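Chromosomal replication initiator protein DnaA (PDB 1L8Q) probably initiates and regulates chromosomal replication by binding the origin in its ATP-bound form, as an AAA+ ATPase joined to a domain that binds double-stranded DNA. Local coordinates at residues H52-A57 with L101-D106. Residues are numbered along the deposited sequence; the frame is centred on the assembly and turned at random.
Sequences HLLQAA and LLLLDD. With ADP (adenosine-5'-diphosphate), chain C.
Leu54 and Leu103 face each other where helix 52-57 lies over strand 101-105, the two running nearly antiparallel (164°) with their axes 9.2 Å apart. The contacts are apolar side chains on each other and leucine methyls on helix carbonyls. CG of Leu54 lies 4.4 Å from CD2 of Leu103, while CD1 of Leu103 lies against the Leu54 carbonyl oxygen. CD2 of Leu54 rests over the face of the Asp105 carboxylate, 3.7 Å from its CG, and Leu54 also packs on Ile135 and Ala137 of the next strand. Leucine gives the branched apolar bulk needed between helix and sheet. Ala57, one turn on, turns only a methyl to the sheet and leaves the Leu101 side chain to make the contact, CD1 of Leu101 approaching the Ala57 carbonyl oxygen at 4.1 Å.

The polar contacts gather at the nucleotide end. With CG anti to the backbone N (chi1 -176°), the His52 ring meets the ribose at its edge, C2' lying in the ring plane, and its ND1 pairs with O2' of ADP at 2.6 Å. The same residue's backbone N donates to the phosphate oxygen O1A of ADP (2.6 Å, 165°), so His52 grips both ribose and alpha-phosphate. Its NE2 is bonded to the carbonyl of Thr9, which fixes the ring's rotation. An alanine here would probably leave the ribose O2' and the Thr9 carbonyl without their imidazole partner, though the backbone bond to the phosphate could remain. The CB of Asp105, an ATP-binding residue, points toward the helix, and OD2 is hydrogen-bonded to the hydroxyl of Thr51 on the helix and to that of Tyr70 on the neighbouring strand.

Asp105 closes the strand and Asp106, part of the magnesium-binding site, follows it, the acidic pair of a Walker B motif beside the Walker A helix, the P-loop NTPase arrangement of an AAA+ domain.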
loop_
_atom_site.group_PDB
_atom_site.type_symbol
_atom_site.label_atom_id
_atom_site.label_comp_id
_atom_site.label_asym_id
_atom_site.label_seq_id
_atom_site.Cartn_x
_atom_site.Cartn_y
_atom_site.Cartn_z
ATOM N N HIS A 52 -6.460 -10.272 -1.024
ATOM C CA HIS A 52 -7.703 -10.838 -0.597
ATOM C C HIS A 52 -8.427 -11.505 -1.774
ATOM O O HIS A 52 -8.914 -12.633 -1.666
ATOM C CB HIS A 52 -8.571 -9.738 -0.002
ATOM C CG HIS A 52 -9.859 -10.230 0.567
ATOM N ND1 HIS A 52 -10.274 -9.916 1.843
ATOM C CD2 HIS A 52 -10.822 -11.021 0.039
ATOM C CE1 HIS A 52 -11.446 -10.483 2.073
ATOM N NE2 HIS A 52 -11.801 -11.158 0.993
ATOM N N LEU A 53 -8.500 -10.804 -2.898
ATOM C CA LEU A 53 -9.223 -11.310 -4.048
ATOM C C LEU A 53 -8.533 -12.541 -4.662
ATOM O O LEU A 53 -9.206 -13.522 -5.021
ATOM C CB LEU A 53 -9.389 -10.203 -5.079
ATOM C CG LEU A 53 -10.421 -10.347 -6.184
ATOM C CD1 LEU A 53 -11.781 -10.653 -5.608
ATOM C CD2 LEU A 53 -10.462 -9.052 -6.965
ATOM N N LEU A 54 -7.207 -12.501 -4.784
ATOM C CA LEU A 54 -6.491 -13.652 -5.331
ATOM C C LEU A 54 -6.749 -14.877 -4.463
ATOM O O LEU A 54 -7.073 -15.959 -4.958
ATOM C CB LEU A 54 -4.993 -13.388 -5.397
ATOM C CG LEU A 54 -4.392 -12.948 -6.731
ATOM C CD1 LEU A 54 -5.154 -11.799 -7.335
ATOM C CD2 LEU A 54 -2.923 -12.593 -6.516
ATOM N N GLN A 55 -6.624 -14.698 -3.159
ATOM C CA GLN A 55 -6.768 -15.807 -2.258
ATOM C C GLN A 55 -8.205 -16.296 -2.136
ATOM O O GLN A 55 -8.452 -17.478 -1.876
ATOM C CB GLN A 55 -6.193 -15.461 -0.898
ATOM C CG GLN A 55 -4.733 -15.118 -0.956
ATOM C CD GLN A 55 -3.919 -15.981 -0.041
ATOM O OE1 GLN A 55 -2.759 -15.685 0.227
ATOM N NE2 GLN A 55 -4.514 -17.056 0.435
ATOM N N ALA A 56 -9.157 -15.396 -2.311
ATOM C CA ALA A 56 -10.545 -15.812 -2.268
ATOM C C ALA A 56 -10.838 -16.675 -3.494
ATOM O O ALA A 56 -11.546 -17.674 -3.392
ATOM C CB ALA A 56 -11.459 -14.630 -2.209
ATOM N N ALA A 57 -10.287 -16.298 -4.649
ATOM C CA ALA A 57 -10.445 -17.103 -5.853
ATOM C C ALA A 57 -9.848 -18.484 -5.625
ATOM O O ALA A 57 -10.471 -19.492 -5.925
ATOM C CB ALA A 57 -9.766 -16.420 -7.066
ATOM N N LEU A 101 -4.970 -23.552 -11.335
ATOM C CA LEU A 101 -5.077 -22.141 -10.984
ATOM C C LEU A 101 -3.771 -21.636 -10.381
ATOM O O LEU A 101 -3.399 -22.052 -9.297
ATOM C CB LEU A 101 -6.183 -21.949 -9.935
ATOM C CG LEU A 101 -6.979 -20.621 -9.925
ATOM C CD1 LEU A 101 -7.374 -20.186 -8.516
ATOM C CD2 LEU A 101 -6.288 -19.465 -10.664
ATOM N N LEU A 102 -3.091 -20.734 -11.075
ATOM C CA LEU A 102 -1.873 -20.140 -10.556
ATOM C C LEU A 102 -2.163 -18.693 -10.115
ATOM O O LEU A 102 -2.769 -17.900 -10.854
ATOM C CB LEU A 102 -0.764 -20.190 -11.611
ATOM C CG LEU A 102 0.452 -19.304 -11.364
ATOM C CD1 LEU A 102 1.059 -19.635 -10.057
ATOM C CD2 LEU A 102 1.470 -19.478 -12.452
ATOM N N LEU A 103 -1.775 -18.356 -8.899
ATOM C CA LEU A 103 -1.993 -17.014 -8.403
ATOM C C LEU A 103 -0.655 -16.417 -8.039
ATOM O O LEU A 103 -0.034 -16.853 -7.054
ATOM C CB LEU A 103 -2.876 -17.049 -7.161
ATOM C CG LEU A 103 -4.225 -17.786 -7.229
ATOM C CD1 LEU A 103 -4.748 -17.989 -5.833
ATOM C CD2 LEU A 103 -5.242 -17.033 -8.076
ATOM N N LEU A 104 -0.193 -15.455 -8.840
ATOM C CA LEU A 104 1.074 -14.800 -8.588
ATOM C C LEU A 104 0.810 -13.384 -8.128
ATOM O O LEU A 104 0.313 -12.535 -8.907
ATOM C CB LEU A 104 1.947 -14.798 -9.837
ATOM C CG LEU A 104 3.439 -14.670 -9.537
ATOM C CD1 LEU A 104 3.908 -15.885 -8.726
ATOM C CD2 LEU A 104 4.263 -14.504 -10.795
ATOM N N ASP A 105 1.138 -13.117 -6.868
ATOM C CA ASP A 105 0.837 -11.847 -6.240
ATOM C C ASP A 105 2.065 -10.951 -6.256
ATOM O O ASP A 105 3.178 -11.445 -6.209
ATOM C CB ASP A 105 0.444 -12.128 -4.801
ATOM C CG ASP A 105 -0.426 -11.047 -4.201
ATOM O OD1 ASP A 105 -0.652 -10.004 -4.855
ATOM O OD2 ASP A 105 -0.944 -11.174 -3.072
ATOM N N ASP A 106 1.861 -9.635 -6.324
ATOM C CA ASP A 106 2.961 -8.662 -6.295
ATOM C C ASP A 106 4.010 -8.783 -7.422
ATOM O O ASP A 106 5.216 -8.666 -7.181
ATOM C CB ASP A 106 3.645 -8.668 -4.933
ATOM C CG ASP A 106 2.728 -8.172 -3.813
ATOM O OD1 ASP A 106 2.866 -8.667 -2.661
ATOM O OD2 ASP A 106 1.838 -7.302 -3.980
HETATM P PB ADP C . -3.554 -5.491 -0.955
HETATM O O1B ADP C . -3.210 -6.962 -1.237
HETATM O O2B ADP C . -4.123 -4.752 -2.130
HETATM O O3B ADP C . -2.478 -4.757 -0.218
HETATM P PA ADP C . -5.152 -6.894 0.776
HETATM O O1A ADP C . -5.839 -7.859 -0.172
HETATM O O2A ADP C . -3.880 -7.461 1.382
HETATM O O3A ADP C . -4.781 -5.531 0.041
HETATM O "O5'" ADP C . -6.178 -6.421 1.897
HETATM C "C5'" ADP C . -5.755 -5.582 2.957
HETATM C "C4'" ADP C . -6.730 -5.820 4.082
HETATM O "O4'" ADP C . -7.977 -5.148 3.811
HETATM C "C3'" ADP C . -7.057 -7.295 4.159
HETATM O "O3'" ADP C . -7.296 -7.556 5.535
HETATM C "C2'" ADP C . -8.342 -7.402 3.370
HETATM O "O2'" ADP C . -9.174 -8.507 3.682
HETATM C "C1'" ADP C . -9.034 -6.101 3.671
HETATM N N9 ADP C . -9.870 -5.779 2.508
HETATM C C8 ADP C . -9.446 -5.266 1.329
HETATM N N7 ADP C . -10.504 -5.101 0.479
HETATM C C5 ADP C . -11.602 -5.530 1.110
HETATM C C6 ADP C . -13.032 -5.639 0.790
HETATM N N6 ADP C . -13.513 -5.254 -0.403
HETATM N N1 ADP C . -13.850 -6.137 1.724
HETATM C C2 ADP C . -13.399 -6.526 2.934
HETATM N N3 ADP C . -12.103 -6.446 3.287
HETATM C C4 ADP C . -11.185 -5.974 2.438
#